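Side-chain contacts in Asp/Glu-specific dipeptidyl-peptidase (Flavobacterium psychrophilum, PDB 5JXF), which removes dipeptides from the N-terminus of oligopeptides as a serine protease, cutting strictly after an acidic residue, aspartate or glutamate: residues A[42-47]-A[142-147]; A[190-195]-A[199-204]. One frame throughout, in Å; residues are numbered along the deposited sequence.

Interaction 1: A[42-47]-A[142-147]; sequences IPSLLS and VSINDV
Ile-144 meets Ile-42, Pro-43 and Ser-44, three consecutive residues of the loop leading to helix 49-57, and is the one residue of 142-147 to touch them. Its CB lies 4.1 Å from Ser-44 OG. The branch methyl CG2 goes further: it comes within 3.8 Å of Ser-44 OG and meets Ile-42 CG2 methyl to methyl at 4.2 Å. The other branch leaves in a different direction. CG1 is turned anti to the carbonyl carbon (chi1 -62°), and an extended chi2 of 171° carries CD1 to the Pro-43 ring, where it stops 4.0 Å from Pro-43 CD; the two side chains cross at roughly a right angle. Both branches come from one side at a bend of the loop that is a type I beta turn, closed by Leu-45 N donating to Ile-42 O at 2.8 Å, with Pro-43 and Ser-44 at its corners. Strand 138-146, which presents Ile-144, pairs with strand 197-214 in the chymotrypsin-like beta-barrel part of this S46 peptidase. A classic beta bulge precedes the contact, Val-142 and Ser-143 both facing Val-202. The meeting is by van der Waals contact: even the Ser-44 hydroxyl, set between its own backbone N and carbonyl carbon (chi1 55°), turns its oxygen to a methyl of Ile-144. Tyr-67 touches Ser-44 and also hydrogen-bonds through OH with Ile-144 N, while Leu-585 packs against Pro-43.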
loop_
_atom_site.group_PDB
_atom_site.type_symbol
_atom_site.label_atom_id
_atom_site.label_comp_id
_atom_site.label_asym_id
_atom_site.label_seq_id
_atom_site.Cartn_x
_atom_site.Cartn_y
_atom_site.Cartn_z
ATOM N N ILE A 42 20.900 -7.796 -29.250
ATOM C CA ILE A 42 21.310 -7.028 -30.410
ATOM C C ILE A 42 20.454 -7.447 -31.582
ATOM O O ILE A 42 20.437 -8.618 -31.943
ATOM C CB ILE A 42 22.801 -7.244 -30.720
ATOM C CG1 ILE A 42 23.622 -6.895 -29.484
ATOM C CG2 ILE A 42 23.216 -6.393 -31.907
ATOM C CD1 ILE A 42 25.081 -7.197 -29.616
ATOM N N PRO A 43 19.734 -6.490 -32.181
ATOM C CA PRO A 43 18.642 -6.820 -33.094
ATOM C C PRO A 43 19.103 -7.521 -34.372
ATOM O O PRO A 43 18.288 -8.143 -35.048
ATOM C CB PRO A 43 18.031 -5.452 -33.419
ATOM C CG PRO A 43 18.523 -4.542 -32.357
ATOM C CD PRO A 43 19.878 -5.038 -32.005
ATOM N N SER A 44 20.385 -7.427 -34.697
ATOM C CA SER A 44 20.904 -8.105 -35.883
ATOM C C SER A 44 21.266 -9.563 -35.582
ATOM O O SER A 44 21.686 -10.301 -36.470
ATOM C CB SER A 44 22.128 -7.355 -36.433
ATOM O OG SER A 44 23.120 -7.204 -35.428
ATOM N N LEU A 45 21.097 -9.992 -34.335
ATOM C CA LEU A 45 21.494 -11.350 -33.972
ATOM C C LEU A 45 20.336 -12.209 -33.515
ATOM O O LEU A 45 20.529 -13.144 -32.753
ATOM C CB LEU A 45 22.547 -11.323 -32.868
ATOM C CG LEU A 45 23.873 -10.672 -33.253
ATOM C CD1 LEU A 45 24.881 -10.938 -32.144
ATOM C CD2 LEU A 45 24.375 -11.201 -34.607
ATOM N N LEU A 46 19.138 -11.904 -33.986
ATOM C CA LEU A 46 17.955 -12.543 -33.436
ATOM C C LEU A 46 17.747 -13.948 -33.991
ATOM O O LEU A 46 17.081 -14.772 -33.373
ATOM C CB LEU A 46 16.728 -11.678 -33.705
ATOM C CG LEU A 46 16.782 -10.320 -33.010
ATOM C CD1 LEU A 46 15.630 -9.457 -33.440
ATOM C CD2 LEU A 46 16.764 -10.494 -31.490
ATOM N N SER A 47 18.311 -14.220 -35.162
ATOM C CA SER A 47 18.122 -15.518 -35.799
ATOM C C SER A 47 18.717 -16.621 -34.922
ATOM O O SER A 47 19.729 -16.412 -34.246
ATOM C CB SER A 47 18.760 -15.531 -37.186
ATOM O OG SER A 47 20.120 -15.159 -37.089
ATOM N N VAL A 142 21.215 3.129 -38.989
ATOM C CA VAL A 142 21.305 2.659 -40.382
ATOM C C VAL A 142 21.771 1.215 -40.403
ATOM O O VAL A 142 21.177 0.373 -41.061
ATOM C CB VAL A 142 22.275 3.548 -41.219
ATOM C CG1 VAL A 142 22.392 3.036 -42.685
ATOM C CG2 VAL A 142 21.764 5.008 -41.207
ATOM N N SER A 143 22.817 0.912 -39.643
ATOM C CA SER A 143 23.412 -0.416 -39.688
ATOM C C SER A 143 24.241 -0.690 -38.443
ATOM O O SER A 143 24.708 0.235 -37.791
ATOM C CB SER A 143 24.291 -0.569 -40.941
ATOM O OG SER A 143 25.500 0.158 -40.801
ATOM N N ILE A 144 24.418 -1.972 -38.142
ATOM C CA ILE A 144 25.105 -2.449 -36.947
ATOM C C ILE A 144 26.298 -3.316 -37.362
ATOM O O ILE A 144 26.122 -4.396 -37.927
ATOM C CB ILE A 144 24.144 -3.249 -36.058
ATOM C CG1 ILE A 144 22.995 -2.348 -35.587
ATOM C CG2 ILE A 144 24.857 -3.842 -34.851
ATOM C CD1 ILE A 144 21.876 -3.092 -34.887
ATOM N N ASN A 145 27.507 -2.841 -37.084
ATOM C CA ASN A 145 28.706 -3.441 -37.668
ATOM C C ASN A 145 29.788 -3.815 -36.659
ATOM O O ASN A 145 30.371 -2.960 -35.997
ATOM C CB ASN A 145 29.274 -2.485 -38.710
ATOM C CG ASN A 145 28.212 -1.987 -39.668
ATOM O OD1 ASN A 145 27.506 -1.016 -39.390
ATOM N ND2 ASN A 145 28.075 -2.667 -40.789
ATOM N N ASP A 146 30.054 -5.106 -36.544
ATOM C CA ASP A 146 31.096 -5.569 -35.642
ATOM C C ASP A 146 32.473 -5.104 -36.116
ATOM O O ASP A 146 32.841 -5.295 -37.278
ATOM C CB ASP A 146 31.071 -7.089 -35.527
ATOM C CG ASP A 146 31.949 -7.606 -34.399
ATOM O OD1 ASP A 146 32.976 -6.964 -34.083
ATOM O OD2 ASP A 146 31.609 -8.663 -33.826
ATOM N N VAL A 147 33.232 -4.502 -35.201
ATOM C CA VAL A 147 34.566 -3.997 -35.520
ATOM C C VAL A 147 35.566 -4.355 -34.428
ATOM O O VAL A 147 36.539 -3.631 -34.212
ATOM C CB VAL A 147 34.563 -2.466 -35.715
ATOM C CG1 VAL A 147 33.811 -2.082 -36.988
ATOM C CG2 VAL A 147 33.957 -1.788 -34.511
#

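Interaction 2: A[190-195]-A[199-204]; sequences RTFFEG and ILFVTE
The beta hairpin of strands 186-192 and 197-214 is joined near its turn by Arg-190 and Ile-199, an antiparallel hydrogen-bonded pair. Arg-190 N donates to Ile-199 O at 2.8 Å and nearly straight (173°), with the donor tilted out of the carbonyl plane; the return bond, Ile-199 N to Arg-190 O, is 3.1 Å and lies in the plane of the Arg-190 carbonyl. Beyond the pair the chain turns back, and Gly-195 N donates to Phe-192 O at 3.0 Å. With CG anti to its own carbonyl carbon (chi1 -70°), the Phe-192 ring reaches the strand opposite and offers one face to Ile-199 CD1, which sits 3.6 Å from the centroid and only 13° off the normal, a CH-pi contact. Ile-199 CB closes on the same ring beside this methyl, 3.6 Å from Phe-192 CE1. The far end of the ring meets Phe-201 edge against edge, Phe-192 CZ to Phe-201 CZ at 4.0 Å, so the two rings are not stacked. Arg-190 brings CG obliquely to Phe-201 CD1 at 4.2 Å, then bends at chi2 and leads its guanidinium away. Replacing Phe-192 with an alanine would probably leave Ile-199 CD1 without the ring it lies over and open a gap beside Phe-201. Thr-584 and Asn-582 also touch Phe-192. Backbone bonds set the register of the hairpin, while a ring face, a ring edge and aliphatic carbons fill the space beside it without demanding a polar partner.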
loop_
_atom_site.group_PDB
_atom_site.type_symbol
_atom_site.label_atom_id
_atom_site.label_comp_id
_atom_site.label_asym_id
_atom_site.label_seq_id
_atom_site.Cartn_x
_atom_site.Cartn_y
_atom_site.Cartn_z
ATOM N N ARG A 190 30.701 1.508 -30.048
ATOM C CA ARG A 190 30.265 1.215 -28.694
ATOM C C ARG A 190 30.914 -0.024 -28.152
ATOM O O ARG A 190 31.222 -0.955 -28.898
ATOM C CB ARG A 190 28.744 1.037 -28.639
ATOM C CG ARG A 190 27.976 2.262 -28.990
ATOM C CD ARG A 190 27.945 3.268 -27.840
ATOM N NE ARG A 190 27.064 4.374 -28.206
ATOM C CZ ARG A 190 26.558 5.263 -27.358
ATOM N NH1 ARG A 190 26.861 5.209 -26.067
ATOM N NH2 ARG A 190 25.753 6.215 -27.814
ATOM N N THR A 191 31.087 -0.058 -26.839
ATOM C CA THR A 191 31.762 -1.177 -26.209
ATOM C C THR A 191 30.755 -2.180 -25.665
ATOM O O THR A 191 29.783 -1.804 -25.017
ATOM C CB THR A 191 32.666 -0.693 -25.083
ATOM O OG1 THR A 191 33.338 0.497 -25.500
ATOM C CG2 THR A 191 33.671 -1.756 -24.724
ATOM N N PHE A 192 30.985 -3.459 -25.940
ATOM C CA PHE A 192 30.105 -4.525 -25.466
ATOM C C PHE A 192 30.851 -5.554 -24.609
ATOM O O PHE A 192 32.064 -5.752 -24.764
ATOM C CB PHE A 192 29.443 -5.247 -26.647
ATOM C CG PHE A 192 28.417 -4.426 -27.389
ATOM C CD1 PHE A 192 28.798 -3.371 -28.206
ATOM C CD2 PHE A 192 27.061 -4.743 -27.298
ATOM C CE1 PHE A 192 27.846 -2.629 -28.893
ATOM C CE2 PHE A 192 26.098 -4.013 -27.995
ATOM C CZ PHE A 192 26.483 -2.956 -28.788
ATOM N N PHE A 193 30.112 -6.221 -23.725
ATOM C CA PHE A 193 30.651 -7.294 -22.892
ATOM C C PHE A 193 31.904 -6.841 -22.154
ATOM O O PHE A 193 32.888 -7.583 -22.079
ATOM C CB PHE A 193 30.975 -8.535 -23.736
ATOM C CG PHE A 193 29.767 -9.320 -24.183
ATOM C CD1 PHE A 193 29.029 -10.062 -23.274
ATOM C CD2 PHE A 193 29.405 -9.362 -25.520
ATOM C CE1 PHE A 193 27.927 -10.806 -23.688
ATOM C CE2 PHE A 193 28.303 -10.103 -25.941
ATOM C CZ PHE A 193 27.561 -10.822 -25.021
ATOM N N GLU A 194 31.874 -5.607 -21.657
ATOM C CA GLU A 194 32.929 -5.075 -20.785
ATOM C C GLU A 194 34.254 -4.898 -21.522
ATOM O O GLU A 194 35.288 -4.691 -20.895
ATOM C CB GLU A 194 33.130 -5.986 -19.567
ATOM C CG GLU A 194 31.899 -6.113 -18.670
ATOM C CD GLU A 194 31.684 -4.902 -17.772
ATOM O OE1 GLU A 194 32.544 -3.993 -17.774
ATOM O OE2 GLU A 194 30.644 -4.858 -17.077
ATOM N N GLY A 195 34.219 -4.988 -22.847
ATOM C CA GLY A 195 35.402 -4.756 -23.660
ATOM C C GLY A 195 35.811 -5.926 -24.532
ATOM O O GLY A 195 36.793 -5.841 -25.280
ATOM N N ILE A 199 31.362 -2.726 -31.440
ATOM C CA ILE A 199 30.429 -2.614 -32.552
ATOM C C ILE A 199 30.246 -1.169 -32.962
ATOM O O ILE A 199 30.029 -0.306 -32.102
ATOM C CB ILE A 199 29.053 -3.186 -32.200
ATOM C CG1 ILE A 199 29.141 -4.689 -31.939
ATOM C CG2 ILE A 199 28.047 -2.879 -33.310
ATOM C CD1 ILE A 199 27.868 -5.262 -31.331
ATOM N N LEU A 200 30.323 -0.919 -34.271
ATOM C CA LEU A 200 30.094 0.409 -34.833
ATOM C C LEU A 200 28.705 0.551 -35.414
ATOM O O LEU A 200 28.237 -0.294 -36.174
ATOM C CB LEU A 200 31.133 0.730 -35.924
ATOM C CG LEU A 200 30.975 2.065 -36.675
ATOM C CD1 LEU A 200 32.337 2.576 -37.136
ATOM C CD2 LEU A 200 30.027 1.976 -37.867
ATOM N N PHE A 201 28.084 1.678 -35.087
ATOM C CA PHE A 201 26.758 2.021 -35.554
ATOM C C PHE A 201 26.842 3.191 -36.515
ATOM O O PHE A 201 27.294 4.280 -36.152
ATOM C CB PHE A 201 25.838 2.375 -34.368
ATOM C CG PHE A 201 25.517 1.209 -33.479
ATOM C CD1 PHE A 201 26.475 0.689 -32.619
ATOM C CD2 PHE A 201 24.248 0.650 -33.482
ATOM C CE1 PHE A 201 26.179 -0.384 -31.784
ATOM C CE2 PHE A 201 23.945 -0.423 -32.659
ATOM C CZ PHE A 201 24.910 -0.940 -31.806
ATOM N N VAL A 202 26.426 2.947 -37.750
ATOM C CA VAL A 202 26.194 4.016 -38.695
ATOM C C VAL A 202 24.826 4.594 -38.376
ATOM O O VAL A 202 23.859 3.851 -38.204
ATOM C CB VAL A 202 26.215 3.536 -40.156
ATOM C CG1 VAL A 202 25.876 4.695 -41.070
ATOM C CG2 VAL A 202 27.574 2.932 -40.516
ATOM N N THR A 203 24.742 5.914 -38.307
ATOM C CA THR A 203 23.533 6.554 -37.838
ATOM C C THR A 203 23.247 7.823 -38.591
ATOM O O THR A 203 24.144 8.412 -39.243
ATOM C CB THR A 203 23.621 6.921 -36.334
ATOM O OG1 THR A 203 24.524 8.023 -36.173
ATOM C CG2 THR A 203 24.104 5.730 -35.497
ATOM N N GLU A 204 21.988 8.229 -38.512
ATOM C CA GLU A 204 21.536 9.526 -38.993
ATOM C C GLU A 204 20.998 10.327 -37.807
ATOM O O GLU A 204 20.029 9.927 -37.164
ATOM C CB GLU A 204 20.456 9.379 -40.071
ATOM C CG GLU A 204 20.875 8.541 -41.269
ATOM C CD GLU A 204 19.869 8.626 -42.420
ATOM O OE1 GLU A 204 18.701 9.038 -42.172
ATOM O OE2 GLU A 204 20.252 8.281 -43.569
#

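Both interactions lean on the same sheet, where strands 138-146 and 197-214 are neighbours, and their centres are 10 Å apart. Interaction 2 is the more buried and works within the sheet: it pairs two strands close in sequence, by main-chain bonds as well as apolar side chains. Interaction 1, partly buried, brings a loop 95 residues away against a strand through side chains alone. The two are stitched together directly. A probable hydrogen bond links Asn-145 O and Leu-200 N at 2.7 Å, and Ile-144 CG1 packs on Phe-201 CE2 at 3.6 Å, so apolar packing continues from the loop through Ile-144 to the hairpin.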